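Local structure of uronate isomerase (Bacillus halodurans C-125, 3HK5) at residues T299-E304 with W325-N330; Y219-L224 with P254-I259; N144-D149 with A167-D172. The protein probably interconverts uronic acids such as D-glucuronate with their keto forms and binds zinc. All coordinates share one frame; numbering follows the deposited sequence.

Contact 1 (T299-E304 with W325-N330). With RAT (D-arabinaric acid), chain C; CO3 (carbonate ion), chain D.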
loop_
_atom_site.group_PDB
_atom_site.type_symbol
_atom_site.label_atom_id
_atom_site.label_comp_id
_atom_site.label_asym_id
_atom_site.label_seq_id
_atom_site.Cartn_x
_atom_site.Cartn_y
_atom_site.Cartn_z
ATOM N N THR A 299 -6.758 -8.979 -25.702
ATOM C CA THR A 299 -7.341 -7.698 -26.095
ATOM C C THR A 299 -7.659 -7.001 -24.771
ATOM O O THR A 299 -8.087 -7.644 -23.799
ATOM C CB THR A 299 -8.626 -7.853 -26.936
ATOM O OG1 THR A 299 -8.876 -6.620 -27.631
ATOM C CG2 THR A 299 -9.829 -8.174 -26.051
ATOM N N MET A 300 -7.427 -5.694 -24.713
ATOM C CA MET A 300 -7.679 -4.963 -23.478
ATOM C C MET A 300 -8.674 -3.827 -23.685
ATOM O O MET A 300 -8.770 -3.249 -24.770
ATOM C CB MET A 300 -6.341 -4.479 -22.897
ATOM C CG MET A 300 -5.402 -5.658 -22.565
ATOM S SD MET A 300 -3.813 -5.212 -21.851
ATOM C CE MET A 300 -4.313 -5.126 -20.128
ATOM N N LEU A 301 -9.421 -3.523 -22.633
ATOM C CA LEU A 301 -10.461 -2.506 -22.679
ATOM C C LEU A 301 -10.030 -1.046 -22.471
ATOM O O LEU A 301 -10.670 -0.140 -22.987
ATOM C CB LEU A 301 -11.543 -2.865 -21.658
ATOM C CG LEU A 301 -12.907 -2.177 -21.769
ATOM C CD1 LEU A 301 -13.529 -2.449 -23.147
ATOM C CD2 LEU A 301 -13.812 -2.702 -20.661
ATOM N N SER A 302 -8.963 -0.815 -21.715
ATOM C CA SER A 302 -8.526 0.548 -21.459
ATOM C C SER A 302 -7.673 1.161 -22.568
ATOM O O SER A 302 -6.738 0.539 -23.073
ATOM C CB SER A 302 -7.755 0.620 -20.141
ATOM O OG SER A 302 -7.319 1.946 -19.880
ATOM N N ARG A 303 -7.993 2.397 -22.928
ATOM C CA ARG A 303 -7.237 3.100 -23.956
ATOM C C ARG A 303 -5.773 3.230 -23.522
ATOM O O ARG A 303 -4.855 3.195 -24.350
ATOM C CB ARG A 303 -7.827 4.495 -24.174
ATOM C CG ARG A 303 -7.194 5.246 -25.329
ATOM C CD ARG A 303 -7.465 6.736 -25.262
ATOM N NE ARG A 303 -6.850 7.420 -26.394
ATOM C CZ ARG A 303 -6.665 8.735 -26.475
ATOM N NH1 ARG A 303 -7.041 9.532 -25.482
ATOM N NH2 ARG A 303 -6.109 9.256 -27.562
ATOM N N GLU A 304 -5.562 3.364 -22.217
ATOM C CA GLU A 304 -4.220 3.527 -21.652
ATOM C C GLU A 304 -3.367 2.252 -21.576
ATOM O O GLU A 304 -2.201 2.304 -21.172
ATOM C CB GLU A 304 -4.320 4.154 -20.250
ATOM C CG GLU A 304 -4.819 5.605 -20.219
ATOM C CD GLU A 304 -6.214 5.786 -20.818
ATOM O OE1 GLU A 304 -7.149 5.067 -20.398
ATOM O OE2 GLU A 304 -6.384 6.656 -21.699
ATOM N N TRP A 325 -11.629 -3.730 -28.838
ATOM C CA TRP A 325 -12.719 -4.174 -27.992
ATOM C C TRP A 325 -13.654 -3.197 -27.295
ATOM O O TRP A 325 -13.211 -2.289 -26.583
ATOM C CB TRP A 325 -12.124 -5.118 -26.946
ATOM C CG TRP A 325 -13.107 -5.814 -26.072
ATOM C CD1 TRP A 325 -14.313 -6.332 -26.438
ATOM C CD2 TRP A 325 -12.916 -6.168 -24.700
ATOM N NE1 TRP A 325 -14.888 -6.998 -25.376
ATOM C CE2 TRP A 325 -14.051 -6.912 -24.297
ATOM C CE3 TRP A 325 -11.892 -5.930 -23.768
ATOM C CZ2 TRP A 325 -14.191 -7.422 -23.004
ATOM C CZ3 TRP A 325 -12.032 -6.434 -22.486
ATOM C CH2 TRP A 325 -13.178 -7.174 -22.114
ATOM N N TRP A 326 -14.952 -3.398 -27.531
ATOM C CA TRP A 326 -16.011 -2.650 -26.855
ATOM C C TRP A 326 -15.888 -1.118 -26.888
ATOM O O TRP A 326 -16.235 -0.469 -27.882
ATOM C CB TRP A 326 -16.019 -3.149 -25.407
ATOM C CG TRP A 326 -17.291 -3.084 -24.634
ATOM C CD1 TRP A 326 -18.342 -2.220 -24.808
ATOM C CD2 TRP A 326 -17.590 -3.846 -23.464
ATOM N NE1 TRP A 326 -19.272 -2.398 -23.805
ATOM C CE2 TRP A 326 -18.834 -3.392 -22.968
ATOM C CE3 TRP A 326 -16.918 -4.873 -22.777
ATOM C CZ2 TRP A 326 -19.422 -3.928 -21.818
ATOM C CZ3 TRP A 326 -17.506 -5.405 -21.629
ATOM C CH2 TRP A 326 -18.747 -4.927 -21.164
ATOM N N PHE A 327 -15.415 -0.542 -25.785
ATOM C CA PHE A 327 -15.252 0.907 -25.698
ATOM C C PHE A 327 -14.098 1.408 -26.568
ATOM O O PHE A 327 -13.941 2.611 -26.758
ATOM C CB PHE A 327 -15.051 1.334 -24.238
ATOM C CG PHE A 327 -16.168 0.897 -23.323
ATOM C CD1 PHE A 327 -17.497 1.197 -23.630
ATOM C CD2 PHE A 327 -15.897 0.147 -22.180
ATOM C CE1 PHE A 327 -18.549 0.746 -22.808
ATOM C CE2 PHE A 327 -16.939 -0.307 -21.352
ATOM C CZ PHE A 327 -18.266 -0.006 -21.672
ATOM N N MET A 328 -13.295 0.478 -27.087
ATOM C CA MET A 328 -12.179 0.812 -27.977
ATOM C C MET A 328 -12.692 0.810 -29.431
ATOM O O MET A 328 -12.054 1.360 -30.335
ATOM C CB MET A 328 -11.056 -0.244 -27.865
ATOM C CG MET A 328 -10.289 -0.299 -26.530
ATOM S SD MET A 328 -9.288 1.164 -26.178
ATOM C CE MET A 328 -10.520 2.131 -25.389
ATOM N N ASN A 329 -13.851 0.188 -29.645
ATOM C CA ASN A 329 -14.423 0.047 -30.986
ATOM C C ASN A 329 -15.091 1.304 -31.551
ATOM O O ASN A 329 -16.263 1.292 -31.934
ATOM C CB ASN A 329 -15.398 -1.138 -30.988
ATOM C CG ASN A 329 -15.642 -1.691 -32.379
ATOM O OD1 ASN A 329 -14.886 -1.408 -33.314
ATOM N ND2 ASN A 329 -16.700 -2.493 -32.523
ATOM N N ASN A 330 -14.315 2.380 -31.617
ATOM C CA ASN A 330 -14.769 3.667 -32.125
ATOM C C ASN A 330 -13.696 4.195 -33.075
ATOM O O ASN A 330 -12.508 4.152 -32.762
ATOM C CB ASN A 330 -14.993 4.625 -30.952
ATOM C CG ASN A 330 -16.150 4.190 -30.074
ATOM O OD1 ASN A 330 -17.312 4.336 -30.456
ATOM N ND2 ASN A 330 -15.842 3.625 -28.902
HETATM O O1A RAT C . -17.177 -9.832 -22.223
HETATM C C1 RAT C . -17.355 -9.717 -23.464
HETATM O O1B RAT C . -17.132 -10.603 -24.317
HETATM C C2 RAT C . -17.889 -8.377 -23.969
HETATM O O2 RAT C . -17.575 -8.250 -25.373
HETATM C C3 RAT C . -19.416 -8.256 -23.752
HETATM O O3 RAT C . -20.108 -9.154 -24.633
HETATM C C4 RAT C . -19.959 -6.814 -23.982
HETATM O O4 RAT C . -21.241 -6.660 -23.372
HETATM C C5 RAT C . -20.095 -6.449 -25.478
HETATM O O5A RAT C . -21.239 -6.357 -25.960
HETATM O O5B RAT C . -19.020 -6.263 -26.120
HETATM C C CO3 D . -22.290 0.072 -22.984
HETATM O O1 CO3 D . -21.979 1.297 -22.642
HETATM O O2 CO3 D . -23.399 -0.155 -23.637
HETATM O O3 CO3 D . -21.465 -0.917 -22.726
HETATM O O HOH W 1 -9.147 -3.935 -27.470
#

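Contact 2 (Y219-L224 with P254-I259). With RAT (D-arabinaric acid), chain C.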
loop_
_atom_site.group_PDB
_atom_site.type_symbol
_atom_site.label_atom_id
_atom_site.label_comp_id
_atom_site.label_asym_id
_atom_site.label_seq_id
_atom_site.Cartn_x
_atom_site.Cartn_y
_atom_site.Cartn_z
ATOM N N TYR A 219 -10.476 -21.926 -29.105
ATOM C CA TYR A 219 -9.753 -21.401 -27.944
ATOM C C TYR A 219 -10.660 -21.302 -26.710
ATOM O O TYR A 219 -11.880 -21.367 -26.830
ATOM C CB TYR A 219 -9.129 -20.029 -28.261
ATOM C CG TYR A 219 -10.111 -18.910 -28.553
ATOM C CD1 TYR A 219 -10.886 -18.355 -27.537
ATOM C CD2 TYR A 219 -10.247 -18.396 -29.841
ATOM C CE1 TYR A 219 -11.772 -17.312 -27.791
ATOM C CE2 TYR A 219 -11.135 -17.352 -30.110
ATOM C CZ TYR A 219 -11.891 -16.818 -29.079
ATOM O OH TYR A 219 -12.768 -15.792 -29.324
ATOM N N MET A 220 -10.060 -21.206 -25.526
ATOM C CA MET A 220 -10.823 -21.055 -24.289
ATOM C C MET A 220 -10.683 -19.568 -23.973
ATOM O O MET A 220 -9.613 -18.996 -24.178
ATOM C CB MET A 220 -10.232 -21.909 -23.152
ATOM C CG MET A 220 -10.523 -23.417 -23.246
ATOM S SD MET A 220 -9.756 -24.397 -21.901
ATOM C CE MET A 220 -8.096 -24.515 -22.477
ATOM N N ALA A 221 -11.745 -18.938 -23.474
ATOM C CA ALA A 221 -11.693 -17.504 -23.205
ATOM C C ALA A 221 -12.297 -17.067 -21.883
ATOM O O ALA A 221 -13.104 -17.782 -21.289
ATOM C CB ALA A 221 -12.375 -16.754 -24.343
ATOM N N VAL A 222 -11.904 -15.874 -21.443
ATOM C CA VAL A 222 -12.403 -15.282 -20.201
ATOM C C VAL A 222 -12.221 -13.762 -20.231
ATOM O O VAL A 222 -11.249 -13.263 -20.812
ATOM C CB VAL A 222 -11.637 -15.824 -18.959
ATOM C CG1 VAL A 222 -10.186 -15.328 -18.976
ATOM C CG2 VAL A 222 -12.328 -15.360 -17.670
ATOM N N SER A 223 -13.166 -13.030 -19.635
ATOM C CA SER A 223 -13.046 -11.574 -19.542
ATOM C C SER A 223 -12.583 -11.352 -18.099
ATOM O O SER A 223 -13.074 -12.009 -17.176
ATOM C CB SER A 223 -14.383 -10.867 -19.811
ATOM O OG SER A 223 -15.351 -11.189 -18.832
ATOM N N LEU A 224 -11.634 -10.439 -17.914
ATOM C CA LEU A 224 -11.050 -10.186 -16.601
ATOM C C LEU A 224 -11.122 -8.725 -16.152
ATOM O O LEU A 224 -11.169 -7.811 -16.968
ATOM C CB LEU A 224 -9.592 -10.660 -16.610
ATOM C CG LEU A 224 -9.436 -12.135 -16.998
ATOM C CD1 LEU A 224 -8.008 -12.416 -17.451
ATOM C CD2 LEU A 224 -9.830 -13.017 -15.809
ATOM N N PRO A 254 -5.253 -22.143 -27.685
ATOM C CA PRO A 254 -4.848 -20.874 -27.083
ATOM C C PRO A 254 -5.826 -20.381 -26.017
ATOM O O PRO A 254 -7.002 -20.767 -25.994
ATOM C CB PRO A 254 -4.762 -19.927 -28.283
ATOM C CG PRO A 254 -5.754 -20.478 -29.227
ATOM C CD PRO A 254 -5.569 -21.973 -29.115
ATOM N N PHE A 255 -5.317 -19.527 -25.136
ATOM C CA PHE A 255 -6.100 -18.938 -24.053
ATOM C C PHE A 255 -6.337 -17.461 -24.372
ATOM O O PHE A 255 -5.392 -16.682 -24.509
ATOM C CB PHE A 255 -5.328 -19.099 -22.736
ATOM C CG PHE A 255 -6.039 -18.563 -21.522
ATOM C CD1 PHE A 255 -7.425 -18.629 -21.410
ATOM C CD2 PHE A 255 -5.306 -18.065 -20.447
ATOM C CE1 PHE A 255 -8.067 -18.210 -20.239
ATOM C CE2 PHE A 255 -5.935 -17.646 -19.278
ATOM C CZ PHE A 255 -7.321 -17.720 -19.173
ATOM N N ALA A 256 -7.602 -17.082 -24.499
ATOM C CA ALA A 256 -7.947 -15.698 -24.795
ATOM C C ALA A 256 -8.335 -14.971 -23.519
ATOM O O ALA A 256 -9.183 -15.438 -22.765
ATOM C CB ALA A 256 -9.098 -15.642 -25.791
ATOM N N MET A 257 -7.703 -13.824 -23.285
ATOM C CA MET A 257 -7.980 -13.014 -22.114
ATOM C C MET A 257 -8.439 -11.631 -22.577
ATOM O O MET A 257 -7.727 -10.952 -23.307
ATOM C CB MET A 257 -6.718 -12.887 -21.239
ATOM C CG MET A 257 -6.167 -14.222 -20.705
ATOM S SD MET A 257 -4.768 -14.048 -19.557
ATOM C CE MET A 257 -3.509 -13.560 -20.691
ATOM N N MET A 258 -9.641 -11.235 -22.169
ATOM C CA MET A 258 -10.196 -9.929 -22.517
ATOM C C MET A 258 -10.181 -9.180 -21.181
ATOM O O MET A 258 -11.072 -9.330 -20.340
ATOM C CB MET A 258 -11.613 -10.095 -23.092
ATOM C CG MET A 258 -11.690 -11.172 -24.211
ATOM S SD MET A 258 -13.162 -11.131 -25.280
ATOM C CE MET A 258 -14.300 -11.668 -24.260
ATOM N N ILE A 259 -9.134 -8.380 -21.007
ATOM C CA ILE A 259 -8.867 -7.663 -19.765
ATOM C C ILE A 259 -9.282 -6.197 -19.674
ATOM O O ILE A 259 -9.169 -5.442 -20.644
ATOM C CB ILE A 259 -7.347 -7.757 -19.460
ATOM C CG1 ILE A 259 -6.908 -9.225 -19.483
ATOM C CG2 ILE A 259 -7.015 -7.088 -18.115
ATOM C CD1 ILE A 259 -5.397 -9.411 -19.567
HETATM O O1A RAT C . -17.177 -9.832 -22.223
HETATM C C1 RAT C . -17.355 -9.717 -23.464
HETATM O O1B RAT C . -17.132 -10.603 -24.317
HETATM C C2 RAT C . -17.889 -8.377 -23.969
HETATM O O2 RAT C . -17.575 -8.250 -25.373
HETATM C C3 RAT C . -19.416 -8.256 -23.752
HETATM O O3 RAT C . -20.108 -9.154 -24.633
HETATM C C4 RAT C . -19.959 -6.814 -23.982
HETATM O O4 RAT C . -21.241 -6.660 -23.372
HETATM C C5 RAT C . -20.095 -6.449 -25.478
HETATM O O5A RAT C . -21.239 -6.357 -25.960
HETATM O O5B RAT C . -19.020 -6.263 -26.120
#

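Contact 3 (N144-D149 with A167-D172). With RAT (D-arabinaric acid), chain C.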
loop_
_atom_site.group_PDB
_atom_site.type_symbol
_atom_site.label_atom_id
_atom_site.label_comp_id
_atom_site.label_asym_id
_atom_site.label_seq_id
_atom_site.Cartn_x
_atom_site.Cartn_y
_atom_site.Cartn_z
ATOM N N ASN A 144 -19.350 -19.524 -26.336
ATOM C CA ASN A 144 -20.194 -20.562 -25.778
ATOM C C ASN A 144 -19.934 -20.797 -24.292
ATOM O O ASN A 144 -18.909 -21.358 -23.903
ATOM C CB ASN A 144 -19.985 -21.845 -26.587
ATOM C CG ASN A 144 -20.132 -21.608 -28.081
ATOM O OD1 ASN A 144 -21.246 -21.467 -28.599
ATOM N ND2 ASN A 144 -19.006 -21.531 -28.778
ATOM N N ASP A 145 -20.889 -20.366 -23.477
ATOM C CA ASP A 145 -20.800 -20.479 -22.025
ATOM C C ASP A 145 -21.540 -21.718 -21.517
ATOM O O ASP A 145 -22.770 -21.730 -21.439
ATOM C CB ASP A 145 -21.394 -19.217 -21.392
ATOM C CG ASP A 145 -21.311 -19.218 -19.878
ATOM O OD1 ASP A 145 -20.850 -20.221 -19.290
ATOM O OD2 ASP A 145 -21.712 -18.203 -19.271
ATOM N N PRO A 146 -20.797 -22.777 -21.151
ATOM C CA PRO A 146 -21.430 -24.002 -20.653
ATOM C C PRO A 146 -22.149 -23.804 -19.322
ATOM O O PRO A 146 -22.790 -24.723 -18.821
ATOM C CB PRO A 146 -20.257 -24.971 -20.537
ATOM C CG PRO A 146 -19.127 -24.059 -20.132
ATOM C CD PRO A 146 -19.328 -22.879 -21.078
ATOM N N PHE A 147 -22.044 -22.606 -18.755
ATOM C CA PHE A 147 -22.687 -22.309 -17.479
ATOM C C PHE A 147 -24.058 -21.686 -17.659
ATOM O O PHE A 147 -24.776 -21.456 -16.683
ATOM C CB PHE A 147 -21.791 -21.390 -16.650
ATOM C CG PHE A 147 -20.514 -22.041 -16.225
ATOM C CD1 PHE A 147 -20.506 -22.965 -15.188
ATOM C CD2 PHE A 147 -19.328 -21.786 -16.903
ATOM C CE1 PHE A 147 -19.334 -23.631 -14.833
ATOM C CE2 PHE A 147 -18.150 -22.447 -16.558
ATOM C CZ PHE A 147 -18.152 -23.374 -15.521
ATOM N N ASP A 148 -24.418 -21.411 -18.910
ATOM C CA ASP A 148 -25.717 -20.828 -19.210
ATOM C C ASP A 148 -26.698 -21.961 -19.508
ATOM O O ASP A 148 -26.455 -22.787 -20.387
ATOM C CB ASP A 148 -25.627 -19.901 -20.416
ATOM C CG ASP A 148 -26.974 -19.361 -20.819
ATOM O OD1 ASP A 148 -27.461 -18.417 -20.160
ATOM O OD2 ASP A 148 -27.553 -19.896 -21.787
ATOM N N ASP A 149 -27.805 -21.995 -18.772
ATOM C CA ASP A 149 -28.810 -23.039 -18.953
ATOM C C ASP A 149 -29.279 -23.187 -20.400
ATOM O O ASP A 149 -29.305 -24.294 -20.936
ATOM C CB ASP A 149 -30.015 -22.782 -18.040
ATOM C CG ASP A 149 -29.657 -22.858 -16.557
ATOM O OD1 ASP A 149 -28.642 -23.507 -16.220
ATOM O OD2 ASP A 149 -30.401 -22.281 -15.725
ATOM N N ALA A 167 -16.806 -22.844 -32.259
ATOM C CA ALA A 167 -16.983 -22.704 -30.826
ATOM C C ALA A 167 -15.756 -22.151 -30.115
ATOM O O ALA A 167 -14.619 -22.327 -30.562
ATOM C CB ALA A 167 -17.365 -24.054 -30.219
ATOM N N ALA A 168 -16.016 -21.469 -29.008
ATOM C CA ALA A 168 -14.987 -20.907 -28.147
ATOM C C ALA A 168 -15.544 -21.125 -26.737
ATOM O O ALA A 168 -16.652 -20.678 -26.417
ATOM C CB ALA A 168 -14.787 -19.411 -28.432
ATOM N N LEU A 169 -14.783 -21.831 -25.909
ATOM C CA LEU A 169 -15.205 -22.147 -24.550
ATOM C C LEU A 169 -15.021 -20.978 -23.582
ATOM O O LEU A 169 -13.903 -20.705 -23.146
ATOM C CB LEU A 169 -14.426 -23.377 -24.058
ATOM C CG LEU A 169 -14.689 -23.890 -22.641
ATOM C CD1 LEU A 169 -16.168 -24.243 -22.465
ATOM C CD2 LEU A 169 -13.817 -25.103 -22.393
ATOM N N ARG A 170 -16.118 -20.292 -23.253
ATOM C CA ARG A 170 -16.075 -19.151 -22.337
ATOM C C ARG A 170 -16.117 -19.668 -20.897
ATOM O O ARG A 170 -16.979 -20.475 -20.547
ATOM C CB ARG A 170 -17.253 -18.205 -22.605
ATOM C CG ARG A 170 -17.310 -16.999 -21.664
ATOM C CD ARG A 170 -16.059 -16.116 -21.766
ATOM N NE ARG A 170 -16.164 -15.193 -22.885
ATOM C CZ ARG A 170 -16.369 -13.880 -22.779
ATOM N NH1 ARG A 170 -16.478 -13.298 -21.591
ATOM N NH2 ARG A 170 -16.506 -13.152 -23.877
ATOM N N LEU A 171 -15.201 -19.184 -20.062
ATOM C CA LEU A 171 -15.104 -19.665 -18.688
ATOM C C LEU A 171 -15.257 -18.657 -17.542
ATOM O O LEU A 171 -14.867 -18.952 -16.407
ATOM C CB LEU A 171 -13.770 -20.403 -18.537
ATOM C CG LEU A 171 -13.586 -21.556 -19.537
ATOM C CD1 LEU A 171 -12.144 -22.027 -19.535
ATOM C CD2 LEU A 171 -14.538 -22.701 -19.185
ATOM N N ASP A 172 -15.821 -17.484 -17.819
ATOM C CA ASP A 172 -15.999 -16.464 -16.782
ATOM C C ASP A 172 -16.542 -16.989 -15.440
ATOM O O ASP A 172 -15.954 -16.736 -14.392
ATOM C CB ASP A 172 -16.911 -15.344 -17.300
ATOM C CG ASP A 172 -16.255 -14.518 -18.402
ATOM O OD1 ASP A 172 -15.297 -15.018 -19.029
ATOM O OD2 ASP A 172 -16.705 -13.382 -18.651
HETATM O O1A RAT C . -17.177 -9.832 -22.223
HETATM C C1 RAT C . -17.355 -9.717 -23.464
HETATM O O1B RAT C . -17.132 -10.603 -24.317
HETATM C C2 RAT C . -17.889 -8.377 -23.969
HETATM O O2 RAT C . -17.575 -8.250 -25.373
HETATM C C3 RAT C . -19.416 -8.256 -23.752
HETATM O O3 RAT C . -20.108 -9.154 -24.633
HETATM C C4 RAT C . -19.959 -6.814 -23.982
HETATM O O4 RAT C . -21.241 -6.660 -23.372
HETATM C C5 RAT C . -20.095 -6.449 -25.478
HETATM O O5A RAT C . -21.239 -6.357 -25.960
HETATM O O5B RAT C . -19.020 -6.263 -26.120
#

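Contact 1 (T299-E304 with W325-N330)
Apolar packing carries most of this contact, and L301 is its centre. Its CD1 methyl lies over one face of the W325 six-membered ring, 4.3 Å from the centroid and 25° off the ring normal, which meets the geometry of a CH-pi contact. The same methyl reaches W326 CB at 3.4 Å and F327 CD2 at 3.6 Å, so a single branch touches three consecutive aromatic residues. With CG swung anti to the backbone N (chi1 -164°), the leucine tip is carried toward them. T299 CG2 approaches the W325 indole obliquely, 3.8 Å from CE3. M328 folds back through bends at chi2 and chi3 until its CE comes 3.3 Å from L301 O.

Polar contact across the segments is made by water. One water donates to T299 OG1 and M300 O and accepts from W325 N at 2.8 Å; T299 OG1 also bonds to F322 O.

Ligand bonds use the far sides of the indoles. W325 NE1 donates to O2 of D-arabinaric acid at 3.0 Å, almost straight at 175°. W326 has C4 of that ligand over one face and F327 CZ over the opposite one; its NE1 donates a hydrogen bond at 2.9 Å to O3 of a carbonate probably from the crystallisation liquor. A leucine in place of W326 would probably leave ligand C4 without its flat support and carbonate O3 without this donor.

Chemically, then, L301 packs on the W325 ring and W326 CB, both indole N-H groups meet bound anions, and W326 lays one face on the ligand, with W325 also beside the zinc ligand D355.

Contact 2 (Y219-L224 with P254-I259)
Strands 220-224 and 255-259 run parallel, 18° apart with axes approaching to 4.5 Å, and five backbone hydrogen bonds join them, from M220 N to P254 O at one end to L224 N to M258 O at the other. The straightest is A256 N to M220 O, at 179°.

Side chains alternate between two faces. On the face of A221, S223, A256 and M258, the methyls of A221 and A256 meet, CB to CB, at 3.8 Å. Y219 brings its ring beside them, CD1 lying 3.7 Å from A256 CB, and its OH bonds to M25 O. The M258 side chain extends to the D-arabinaric acid, though the place of its CE is doubtful.

On the face of V222, L224, F255 and M257, V222 CG1 meets F255 CZ at 3.7 Å. L224 CD1 rests against both M257 CB at 4.0 Å and I259 CG1 at 3.9 Å. Helix 235-250 covers part of this face, touching M220, L224 and F255.

Strand, helix 235-250 and strand form a beta-alpha-beta unit, consistent with the barrel of an amidohydrolase-type fold, in which one sheet face looks to the metal and ligand and the other packs on helices.

Contact 3 (N144-D149 with A167-D172)
The F147 ring meets L171 CD2 at its edge, 4.5 Å from CE2, and also packs on the ring of F207. A second flat group, the R170 guanidinium, has D172 CG and O1A of D-arabinaric acid at its edge, in plane. R170 NH2 donates to ligand O1B at 2.7 Å, although the position of NH2 is less sure. Its NH1 forms a salt bridge with D172 OD2 at 2.9 Å; the carboxylate oxygen lies in the guanidinium plane, yet is met from above its own plane. Bends at chi2 and chi3 (61° and 83°) turn the arginine chain from N144 toward the ligand.

Across the segments the backbones form a single bridge. N144 N donates to A168 O at 2.9 Å, and R170 N returns a bond to N144 O at 3.1 Å. Next to it P146 CD packs on L169 CD1 at 3.7 Å, the side chains crossing at about a right angle. D145 OD1 accepts from F147 N at 2.7 Å, closing an Asx turn.

R170 is thus tied by its backbone to N144 and by its side chain to D172, whose negative charge would probably steady the guanidinium as it meets the ligand carboxylate.

All three contacts reach the same sheet, and each touches D-arabinaric acid. Contacts 2 and 3 lie with centres 12 Å apart and meet directly: A221 O is 2.8 Å from L171 N, a probable hydrogen bond, as is S223 OG to D172 OD2 at 2.6 Å. Contacts 1 and 2, centres 15 Å apart, join through L301 N and I259 O at 2.8 Å, while W325 CH2 packs on M258 CB at 3.5 Å. Contacts 1 and 3 do not touch; their nearest atoms are about 6 Å apart. The side chains of W325, M258 and R170 each come about 4 Å from a bound zinc ion, so the three contacts converge on the metal site.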